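Local coordinates for protein pullulanase (Bacillus acidopullulyticus, PDB 2WAN) that probably hydrolyses the alpha-1,6-glucosidic linkages of pullulan and of branched starch polysaccharides, as a debranching glycoside hydrolase, at residues Val707-Lys711 and Thr849-Ala853; Asn195-Gln200 and Phe262-Ser266. The contacts are given in a common frame with arbitrary orientation. Residue numbers count along the deposited sequence, not the author numbering.

Contact 1: residues Val707-Lys711 and Thr849-Ala853; sequences VDVIK and TNTVA. With SO4 (sulfate ion), chain M.
An apolar helix-to-strand contact joins two domains: the first turn of helix 707-714, in the chain between the sixth and seventh strands of the catalytic barrel, packs against the start of strand 852-856 of the C-terminal all-beta domain. In the helix Lys-711 N bonds to Val-707 O at 2.8 Å. The nearest CA atoms are those of Val-707 and Asn-850, 6.3 Å apart. Val-852, chi1 t, points toward the helix; its CG2 lies 3.9 Å from Val-707 CG1 and 4.1 Å from Ile-710 CG2 (chi1 m), while its CG1 is 4.2 Å from Lys-711 CG. Val-707, also t, points toward the strand, its CG2 3.8 Å from Asn-850 OD1. Phe-699 touches Ile-710 and Val-852, and Lys-711 makes a cation-pi contact with Phe-844. Asn-850 takes a left-handed backbone conformation (phi/psi 62/39); its N donates to sulfate O1 at 2.7 Å. No hydrogen bond joins the segments. Such packing of a C-terminal beta domain against the catalytic (beta/alpha)8 barrel is characteristic of alpha-amylase-family enzymes.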
ATOM      1  N   VAL A 707      17.014  23.474  -0.366  1.00 14.43           N
ATOM      2  CA  VAL A 707      18.348  22.845  -0.334  1.00 13.82           C
ATOM      3  C   VAL A 707      18.434  21.695   0.692  1.00 14.76           C
ATOM      4  O   VAL A 707      18.898  20.602   0.366  1.00 15.48           O
ATOM      5  CB  VAL A 707      19.471  23.898  -0.083  1.00 13.30           C
ATOM      6  CG1 VAL A 707      20.802  23.226   0.274  1.00 15.54           C
ATOM      7  CG2 VAL A 707      19.626  24.791  -1.296  1.00 14.90           C
ATOM      8  N   ASP A 708      17.970  21.924   1.917  1.00 14.06           N
ATOM      9  CA  ASP A 708      18.047  20.873   2.944  1.00 15.71           C
ATOM     10  C   ASP A 708      17.202  19.651   2.596  1.00 14.23           C
ATOM     11  O   ASP A 708      17.616  18.520   2.870  1.00 13.75           O
ATOM     12  CB  ASP A 708      17.652  21.400   4.329  1.00 18.28           C
ATOM     13  CG  ASP A 708      18.672  22.373   4.894  1.00 24.54           C
ATOM     14  OD1 ASP A 708      19.870  22.283   4.541  1.00 25.20           O
ATOM     15  OD2 ASP A 708      18.265  23.232   5.699  1.00 32.26           O
ATOM     16  N   VAL A 709      16.020  19.883   2.027  1.00 14.59           N
ATOM     17  CA  VAL A 709      15.161  18.782   1.576  1.00 14.43           C
ATOM     18  C   VAL A 709      15.911  17.956   0.515  1.00 14.38           C
ATOM     19  O   VAL A 709      15.952  16.714   0.560  1.00 12.30           O
ATOM     20  CB  VAL A 709      13.817  19.312   1.026  1.00 15.03           C
ATOM     21  CG1 VAL A 709      13.095  18.256   0.228  1.00 13.15           C
ATOM     22  CG2 VAL A 709      12.925  19.776   2.183  1.00 16.87           C
ATOM     23  N   ILE A 710      16.536  18.651  -0.424  1.00 12.84           N
ATOM     24  CA  ILE A 710      17.277  17.957  -1.495  1.00 11.33           C
ATOM     25  C   ILE A 710      18.479  17.193  -0.948  1.00 12.78           C
ATOM     26  O   ILE A 710      18.748  16.058  -1.363  1.00 11.55           O
ATOM     27  CB  ILE A 710      17.701  18.943  -2.625  1.00 11.10           C
ATOM     28  CG1 ILE A 710      16.465  19.570  -3.308  1.00 11.34           C
ATOM     29  CG2 ILE A 710      18.601  18.253  -3.658  1.00 12.42           C
ATOM     30  CD1 ILE A 710      15.410  18.566  -3.858  1.00 15.12           C
ATOM     31  N   LYS A 711      19.225  17.811  -0.031  1.00 10.73           N
ATOM     32  CA  LYS A 711      20.340  17.102   0.600  1.00 12.27           C
ATOM     33  C   LYS A 711      19.865  15.810   1.276  1.00 10.26           C
ATOM     34  O   LYS A 711      20.516  14.770   1.173  1.00 11.24           O
ATOM     35  CB  LYS A 711      21.045  18.014   1.610  1.00 11.78           C
ATOM     36  CG  LYS A 711      21.880  19.108   0.921  1.00 15.19           C
ATOM     37  CD  LYS A 711      22.396  20.139   1.919  1.00 17.66           C
ATOM     38  CE  LYS A 711      23.622  19.674   2.661  1.00 26.41           C
ATOM     39  NZ  LYS A 711      24.320  20.866   3.242  1.00 32.58           N
ATOM     40  N   THR A 849      24.871  29.902  -2.774  1.00 16.25           N
ATOM     41  CA  THR A 849      23.473  29.904  -2.379  1.00 15.06           C
ATOM     42  C   THR A 849      22.573  29.193  -3.385  1.00 14.19           C
ATOM     43  O   THR A 849      22.671  29.407  -4.598  1.00 13.39           O
ATOM     44  CB  THR A 849      22.976  31.349  -2.209  1.00 17.27           C
ATOM     45  OG1 THR A 849      23.832  31.998  -1.268  1.00 20.87           O
ATOM     46  CG2 THR A 849      21.538  31.363  -1.676  1.00 19.40           C
ATOM     47  N   ASN A 850      21.696  28.347  -2.848  1.00 13.79           N
ATOM     48  CA  ASN A 850      20.716  27.624  -3.642  1.00 12.88           C
ATOM     49  C   ASN A 850      21.359  26.686  -4.663  1.00 13.35           C
ATOM     50  O   ASN A 850      20.903  26.572  -5.792  1.00 13.42           O
ATOM     51  CB  ASN A 850      19.691  28.546  -4.320  1.00 15.23           C
ATOM     52  CG  ASN A 850      18.435  27.805  -4.694  1.00 15.38           C
ATOM     53  OD1 ASN A 850      17.987  26.934  -3.946  1.00 16.65           O
ATOM     54  ND2 ASN A 850      17.882  28.097  -5.868  1.00 13.18           N
ATOM     55  N   THR A 851      22.446  26.038  -4.261  1.00 13.26           N
ATOM     56  CA  THR A 851      23.021  24.959  -5.078  1.00 11.65           C
ATOM     57  C   THR A 851      23.352  23.832  -4.117  1.00 10.05           C
ATOM     58  O   THR A 851      23.465  24.061  -2.912  1.00 11.75           O
ATOM     59  CB  THR A 851      24.319  25.385  -5.839  1.00 12.88           C
ATOM     60  OG1 THR A 851      25.353  25.693  -4.891  1.00 12.94           O
ATOM     61  CG2 THR A 851      24.073  26.595  -6.776  1.00 12.97           C
ATOM     62  N   VAL A 852      23.445  22.608  -4.654  1.00 10.27           N
ATOM     63  CA  VAL A 852      23.799  21.425  -3.874  1.00 11.40           C
ATOM     64  C   VAL A 852      24.954  20.740  -4.596  1.00 10.68           C
ATOM     65  O   VAL A 852      24.847  20.410  -5.789  1.00 12.01           O
ATOM     66  CB  VAL A 852      22.599  20.444  -3.733  1.00 11.29           C
ATOM     67  CG1 VAL A 852      23.034  19.124  -3.087  1.00 11.90           C
ATOM     68  CG2 VAL A 852      21.497  21.065  -2.886  1.00 15.00           C
ATOM     69  N   ALA A 853      26.052  20.528  -3.871  1.00 11.26           N
ATOM     70  CA  ALA A 853      27.241  19.858  -4.422  1.00 10.72           C
ATOM     71  C   ALA A 853      27.725  18.795  -3.471  1.00  9.48           C
ATOM     72  O   ALA A 853      27.801  19.035  -2.272  1.00 10.61           O
ATOM     73  CB  ALA A 853      28.361  20.862  -4.673  1.00 11.46           C
TER
HETATM   74  S   SO4 M1933      21.401  27.608   0.750  1.00 56.99           S
HETATM   75  O1  SO4 M1933      22.229  27.258  -0.403  1.00 56.95           O
HETATM   76  O2  SO4 M1933      20.087  28.059   0.298  1.00 58.63           O
HETATM   77  O3  SO4 M1933      21.246  26.444   1.623  1.00 57.79           O
HETATM   78  O4  SO4 M1933      22.066  28.674   1.499  1.00 59.67           O

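Contact 2: residues Asn195-Gln200 and Phe262-Ser266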
ATOM      1  N   ASN A 195     -10.946  -3.368  35.249  1.00 40.22           N
ATOM      2  CA  ASN A 195     -12.116  -3.972  34.623  1.00 38.19           C
ATOM      3  C   ASN A 195     -12.827  -2.880  33.818  1.00 37.61           C
ATOM      4  O   ASN A 195     -12.370  -1.725  33.834  1.00 36.74           O
ATOM      5  CB  ASN A 195     -13.008  -4.686  35.660  1.00 39.05           C
ATOM      6  CG  ASN A 195     -13.698  -3.731  36.618  1.00 38.39           C
ATOM      7  OD1 ASN A 195     -14.541  -2.923  36.215  1.00 35.18           O
ATOM      8  ND2 ASN A 195     -13.370  -3.848  37.904  1.00 39.56           N
ATOM      9  N   PRO A 196     -13.913  -3.223  33.093  1.00 35.20           N
ATOM     10  CA  PRO A 196     -14.569  -2.213  32.262  1.00 35.05           C
ATOM     11  C   PRO A 196     -15.074  -0.972  33.013  1.00 34.09           C
ATOM     12  O   PRO A 196     -15.322   0.058  32.383  1.00 33.75           O
ATOM     13  CB  PRO A 196     -15.740  -2.979  31.647  1.00 36.06           C
ATOM     14  CG  PRO A 196     -15.269  -4.373  31.594  1.00 35.43           C
ATOM     15  CD  PRO A 196     -14.477  -4.565  32.847  1.00 36.23           C
ATOM     16  N   ASN A 197     -15.217  -1.072  34.336  1.00 33.90           N
ATOM     17  CA  ASN A 197     -15.647   0.066  35.161  1.00 35.09           C
ATOM     18  C   ASN A 197     -14.651   0.446  36.261  1.00 35.53           C
ATOM     19  O   ASN A 197     -15.033   1.009  37.291  1.00 35.44           O
ATOM     20  CB  ASN A 197     -17.042  -0.188  35.758  1.00 34.86           C
ATOM     21  CG  ASN A 197     -17.739   1.098  36.191  1.00 37.29           C
ATOM     22  OD1 ASN A 197     -17.608   2.139  35.544  1.00 36.30           O
ATOM     23  ND2 ASN A 197     -18.488   1.026  37.287  1.00 35.72           N
ATOM     24  N   LEU A 198     -13.373   0.147  36.035  1.00 35.55           N
ATOM     25  CA  LEU A 198     -12.325   0.475  37.001  1.00 34.91           C
ATOM     26  C   LEU A 198     -10.985   0.735  36.312  1.00 34.97           C
ATOM     27  O   LEU A 198     -10.371  -0.171  35.754  1.00 35.36           O
ATOM     28  CB  LEU A 198     -12.194  -0.630  38.061  1.00 34.64           C
ATOM     29  CG  LEU A 198     -11.100  -0.510  39.129  1.00 35.58           C
ATOM     30  CD1 LEU A 198     -11.349   0.668  40.053  1.00 37.05           C
ATOM     31  CD2 LEU A 198     -10.976  -1.792  39.948  1.00 37.10           C
ATOM     32  N   TYR A 199     -10.543   1.986  36.366  1.00 32.77           N
ATOM     33  CA  TYR A 199      -9.271   2.388  35.774  1.00 31.86           C
ATOM     34  C   TYR A 199      -8.336   2.894  36.856  1.00 31.69           C
ATOM     35  O   TYR A 199      -8.732   3.704  37.704  1.00 30.03           O
ATOM     36  CB  TYR A 199      -9.499   3.453  34.696  1.00 32.06           C
ATOM     37  CG  TYR A 199      -9.998   2.878  33.394  1.00 32.64           C
ATOM     38  CD1 TYR A 199      -9.146   2.749  32.292  1.00 31.88           C
ATOM     39  CD2 TYR A 199     -11.319   2.449  33.262  1.00 34.66           C
ATOM     40  CE1 TYR A 199      -9.612   2.204  31.086  1.00 33.47           C
ATOM     41  CE2 TYR A 199     -11.794   1.904  32.071  1.00 34.17           C
ATOM     42  CZ  TYR A 199     -10.936   1.780  30.990  1.00 36.26           C
ATOM     43  OH  TYR A 199     -11.424   1.247  29.817  1.00 34.39           O
ATOM     44  N   GLN A 200      -7.102   2.396  36.842  1.00 31.37           N
ATOM     45  CA  GLN A 200      -6.145   2.717  37.887  1.00 32.51           C
ATOM     46  C   GLN A 200      -4.740   2.962  37.355  1.00 33.85           C
ATOM     47  O   GLN A 200      -4.369   2.479  36.279  1.00 33.26           O
ATOM     48  CB  GLN A 200      -6.119   1.613  38.954  1.00 32.91           C
ATOM     49  CG  GLN A 200      -7.447   1.413  39.661  1.00 35.00           C
ATOM     50  CD  GLN A 200      -7.353   0.500  40.865  1.00 37.26           C
ATOM     51  OE1 GLN A 200      -7.812   0.845  41.956  1.00 39.99           O
ATOM     52  NE2 GLN A 200      -6.761  -0.671  40.674  1.00 33.37           N
ATOM     53  N   PHE A 262     -14.267  -0.677  45.447  1.00 53.30           N
ATOM     54  CA  PHE A 262     -14.371  -0.462  44.000  1.00 51.54           C
ATOM     55  C   PHE A 262     -15.270  -1.496  43.332  1.00 50.69           C
ATOM     56  O   PHE A 262     -15.101  -2.695  43.559  1.00 51.24           O
ATOM     57  CB  PHE A 262     -12.986  -0.438  43.337  1.00 50.64           C
ATOM     58  CG  PHE A 262     -12.070   0.632  43.873  1.00 50.01           C
ATOM     59  CD1 PHE A 262     -12.504   1.953  43.986  1.00 48.44           C
ATOM     60  CD2 PHE A 262     -10.770   0.319  44.256  1.00 49.33           C
ATOM     61  CE1 PHE A 262     -11.661   2.941  44.488  1.00 49.58           C
ATOM     62  CE2 PHE A 262      -9.911   1.304  44.751  1.00 49.23           C
ATOM     63  CZ  PHE A 262     -10.359   2.619  44.867  1.00 49.63           C
ATOM     64  N   PRO A 263     -16.215  -1.034  42.492  1.00 49.40           N
ATOM     65  CA  PRO A 263     -17.227  -1.903  41.898  1.00 48.95           C
ATOM     66  C   PRO A 263     -16.684  -2.836  40.808  1.00 49.75           C
ATOM     67  O   PRO A 263     -15.675  -2.533  40.162  1.00 50.02           O
ATOM     68  CB  PRO A 263     -18.224  -0.913  41.297  1.00 48.00           C
ATOM     69  CG  PRO A 263     -17.400   0.270  40.943  1.00 49.36           C
ATOM     70  CD  PRO A 263     -16.314   0.347  41.983  1.00 49.67           C
ATOM     71  N   THR A 264     -17.358  -3.970  40.638  1.00 50.23           N
ATOM     72  CA  THR A 264     -17.082  -4.923  39.563  1.00 50.27           C
ATOM     73  C   THR A 264     -18.353  -5.102  38.734  1.00 48.75           C
ATOM     74  O   THR A 264     -18.649  -6.195  38.241  1.00 52.14           O
ATOM     75  CB  THR A 264     -16.632  -6.304  40.108  1.00 50.67           C
ATOM     76  OG1 THR A 264     -17.466  -6.682  41.212  1.00 53.29           O
ATOM     77  CG2 THR A 264     -15.183  -6.272  40.564  1.00 51.88           C
ATOM     78  N   SER A 265     -19.115  -4.019  38.614  1.00 44.34           N
ATOM     79  CA  SER A 265     -20.290  -3.968  37.757  1.00 38.71           C
ATOM     80  C   SER A 265     -20.246  -2.684  36.931  1.00 36.66           C
ATOM     81  O   SER A 265     -19.738  -1.660  37.400  1.00 32.86           O
ATOM     82  CB  SER A 265     -21.565  -4.002  38.598  1.00 38.17           C
ATOM     83  OG  SER A 265     -22.712  -3.797  37.794  1.00 34.82           O
ATOM     84  N   SER A 266     -20.780  -2.744  35.709  1.00 34.24           N
ATOM     85  CA  SER A 266     -20.891  -1.565  34.844  1.00 32.54           C
ATOM     86  C   SER A 266     -22.240  -0.852  34.948  1.00 32.14           C
ATOM     87  O   SER A 266     -22.519   0.097  34.203  1.00 29.97           O
ATOM     88  CB  SER A 266     -20.535  -1.902  33.387  1.00 32.78           C
ATOM     89  OG  SER A 266     -19.128  -1.991  33.257  1.00 28.45           O
TER
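Two asparagine amides tie a tight hairpin turn to the irregular segment 262-266. Asn-197 ND2 donates to Ser-265 O at 3.0 Å and is also bonded to Ser-247 OG, so this buried amide holds the segment and a second loop together. Asn-195 spends its amide on both sides: OD1 accepts from Asn-197 N at 2.7 Å, an Asx turn, and ND2 reaches Pro-263 O in a weak bond of 3.5 Å. Residues Asn-195 to Leu-198 form a type I beta turn, with Leu-198 N to Asn-195 O at 3.1 Å and Asn-195 N to Leu-198 O at 3.3 Å, closing a two-residue beta hairpin between strands 192-195 and 198-205 in the X25 domain. Segment 262-266 belongs to the loop that leaves strand 250-253 and leads by way of strand 270-271 to strand 273-278 of the neighbouring beta barrel; Val-159 of that barrel touches both Pro-196 and Ser-266. Apolar contact flanks the polar pair, Leu-198 CD1 lying 3.8 Å from Phe-262 CB. Gln-200 OE1, 3.5 Å from Phe-262 CE2, is bonded to Thr-243 OG1, and Ser-265 OG to Ala-267 N. Asn-197 O is buried by the contact without a hydrogen-bond partner.

Contact 2 closes before contact 1 opens along the chain. Their centres are 58 Å apart and their nearest atoms about 41 Å, so they do not touch, and they share no helix, strand or sheet. Contact 2 lies in the N-terminal part of the modelled chain, where a four-stranded antiparallel sheet is inserted between strands 152-160 and 273-278 of a seven-stranded barrel; contact 1 joins the region of the catalytic parallel barrel to the C-terminal antiparallel sheet. Between them in sequence come the antiparallel sheet of the carbohydrate-binding module 48 region and most of the catalytic barrel. Each contact lies at a junction of domains, in well-separated parts of this multidomain pullulanase.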